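Local coordinates for sensor protein (Thermotoga maritima, PDB 3A0S) that is a histidine kinase, represented here by its PAS domain, and probably uses ATP to phosphorylate a histidine in two-component signalling, at residues T7-D11 with L86-I92. Residues are numbered along the deposited sequence; the frame is centred on the assembly and turned at random. Where two conformers were deposited one is given.
Sequences TLSKD and LLEGVII
L8 and V90 form an antiparallel hydrogen-bonded pair: L8 N donates to V90 O at 2.8 Å, nearly straight at 167°, and V90 N returns a bond to L8 O at 3.0 Å. On the L8 face, L8 CD1 meets I92 CD1 at 3.9 Å, and A50 of helix 44-56 and L37 touch L8. On the other face T7 and I91 run alongside each other. Chi1 of -58° sets T7 OG1 beside the backbone N, hydrogen-bonded to E16 OE1, and sends CG2 anti to it, 4.0 Å from I91 CG1. A glycine in place of T7 would probably leave I91 without its methyl neighbour and E16 without its hydroxyl mate. The backbones pack tightly at G89, whose CA makes a 3.1 Å CA-H...O contact with L8 O; a side chain here would run into that carbonyl. Beyond it the contact turns polar and solvent-facing. K10, bent at chi3 (95°), slants across E88; in one of two modelled E88 conformers, hence less certainly, NZ forms a 2.7 Å salt bridge to OE2 from above the carboxylate plane and a water links K10 N to E88 OE1. The first strand, 4-9, thus lies beside the last, 87-95, central in the 2-1-5-4-3 antiparallel sheet, the hallmark of the PAS fold.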
loop_
_atom_site.group_PDB
_atom_site.type_symbol
_atom_site.label_atom_id
_atom_site.label_comp_id
_atom_site.label_asym_id
_atom_site.label_seq_id
_atom_site.Cartn_x
_atom_site.Cartn_y
_atom_site.Cartn_z
ATOM N N THR A 7 -2.544 1.468 3.591
ATOM C CA THR A 7 -1.594 1.114 4.641
ATOM C C THR A 7 -1.794 -0.349 4.993
ATOM O O THR A 7 -2.962 -0.816 5.091
ATOM C CB THR A 7 -1.840 1.948 5.912
ATOM O OG1 THR A 7 -1.732 3.315 5.551
ATOM C CG2 THR A 7 -0.785 1.666 6.986
ATOM N N LEU A 8 -0.679 -1.056 5.148
ATOM C CA LEU A 8 -0.701 -2.500 5.450
ATOM C C LEU A 8 -0.084 -2.730 6.819
ATOM O O LEU A 8 0.857 -2.038 7.203
ATOM C CB LEU A 8 0.156 -3.278 4.458
ATOM C CG LEU A 8 -0.240 -3.127 2.999
ATOM C CD1 LEU A 8 0.577 -4.073 2.187
ATOM C CD2 LEU A 8 -1.718 -3.449 2.752
ATOM N N SER A 9 -0.623 -3.696 7.546
ATOM C CA SER A 9 -0.039 -4.150 8.805
ATOM C C SER A 9 1.175 -5.020 8.502
ATOM O O SER A 9 1.443 -5.375 7.359
ATOM C CB SER A 9 -1.061 -4.934 9.616
ATOM O OG SER A 9 -1.282 -6.217 9.040
ATOM N N LYS A 10 1.870 -5.440 9.568
ATOM C CA LYS A 10 3.032 -6.328 9.406
ATOM C C LYS A 10 2.633 -7.726 8.934
ATOM O O LYS A 10 3.469 -8.523 8.505
ATOM C CB LYS A 10 3.839 -6.406 10.706
ATOM C CG LYS A 10 3.092 -6.963 11.890
ATOM C CD LYS A 10 4.073 -7.219 13.061
ATOM C CE LYS A 10 4.136 -6.094 14.006
ATOM N NZ LYS A 10 4.175 -6.510 15.471
ATOM N N ASP A 11 1.333 -8.011 8.959
ATOM C CA ASP A 11 0.840 -9.236 8.352
ATOM C C ASP A 11 0.258 -9.070 6.965
ATOM O O ASP A 11 -0.317 -10.022 6.428
ATOM C CB ASP A 11 -0.169 -9.899 9.273
ATOM C CG ASP A 11 0.433 -10.219 10.612
ATOM O OD1 ASP A 11 1.354 -11.051 10.677
ATOM O OD2 ASP A 11 0.025 -9.603 11.581
ATOM N N LEU A 86 8.148 -1.421 17.544
ATOM C CA LEU A 86 8.079 -2.517 16.600
ATOM C C LEU A 86 7.775 -2.017 15.207
ATOM O O LEU A 86 6.989 -1.078 15.028
ATOM C CB LEU A 86 6.991 -3.517 16.990
ATOM C CG LEU A 86 7.254 -4.230 18.297
ATOM C CD1 LEU A 86 6.005 -5.000 18.721
ATOM C CD2 LEU A 86 8.437 -5.220 18.149
ATOM N N LEU A 87 8.393 -2.656 14.212
ATOM C CA LEU A 87 7.995 -2.476 12.817
ATOM C C LEU A 87 6.567 -2.934 12.666
ATOM O O LEU A 87 6.285 -4.113 12.914
ATOM C CB LEU A 87 8.909 -3.280 11.896
ATOM C CG LEU A 87 10.151 -2.516 11.467
ATOM C CD1 LEU A 87 11.214 -3.465 10.865
ATOM C CD2 LEU A 87 9.801 -1.390 10.485
ATOM N N GLU A 88 5.665 -2.032 12.269
ATOM C CA GLU A 88 4.227 -2.314 12.303
ATOM C C GLU A 88 3.543 -2.388 10.924
ATOM O O GLU A 88 2.370 -2.758 10.841
ATOM C CB GLU A 88 3.456 -1.446 13.295
ATOM C CG GLU A 88 3.629 -1.903 14.756
ATOM C CD GLU A 88 3.013 -3.274 15.054
ATOM O OE1 GLU A 88 2.097 -3.700 14.325
ATOM O OE2 GLU A 88 3.463 -3.926 16.018
ATOM N N GLY A 89 4.266 -2.094 9.851
ATOM C CA GLY A 89 3.660 -2.261 8.529
ATOM C C GLY A 89 4.299 -1.348 7.521
ATOM O O GLY A 89 5.426 -0.913 7.697
ATOM N N VAL A 90 3.576 -1.109 6.428
ATOM C CA VAL A 90 4.092 -0.351 5.280
ATOM C C VAL A 90 2.957 0.549 4.759
ATOM O O VAL A 90 1.846 0.065 4.529
ATOM C CB VAL A 90 4.550 -1.318 4.170
ATOM C CG1 VAL A 90 4.929 -0.539 2.902
ATOM C CG2 VAL A 90 5.723 -2.208 4.630
ATOM N N ILE A 91 3.254 1.829 4.578
ATOM C CA ILE A 91 2.343 2.792 3.955
ATOM C C ILE A 91 2.685 2.862 2.465
ATOM O O ILE A 91 3.848 3.001 2.062
ATOM C CB ILE A 91 2.476 4.184 4.582
ATOM C CG1 ILE A 91 2.185 4.125 6.083
ATOM C CG2 ILE A 91 1.506 5.148 3.876
ATOM C CD1 ILE A 91 2.863 5.247 6.898
ATOM N N ILE A 92 1.652 2.689 1.637
ATOM C CA ILE A 92 1.789 2.759 0.192
ATOM C C ILE A 92 1.047 4.009 -0.305
ATOM O O ILE A 92 -0.136 4.196 -0.023
ATOM C CB ILE A 92 1.230 1.481 -0.455
ATOM C CG1 ILE A 92 1.867 0.246 0.200
ATOM C CG2 ILE A 92 1.470 1.511 -1.968
ATOM C CD1 ILE A 92 1.187 -1.059 -0.285
HETATM O O HOH W 1 0.570 -4.413 12.354
#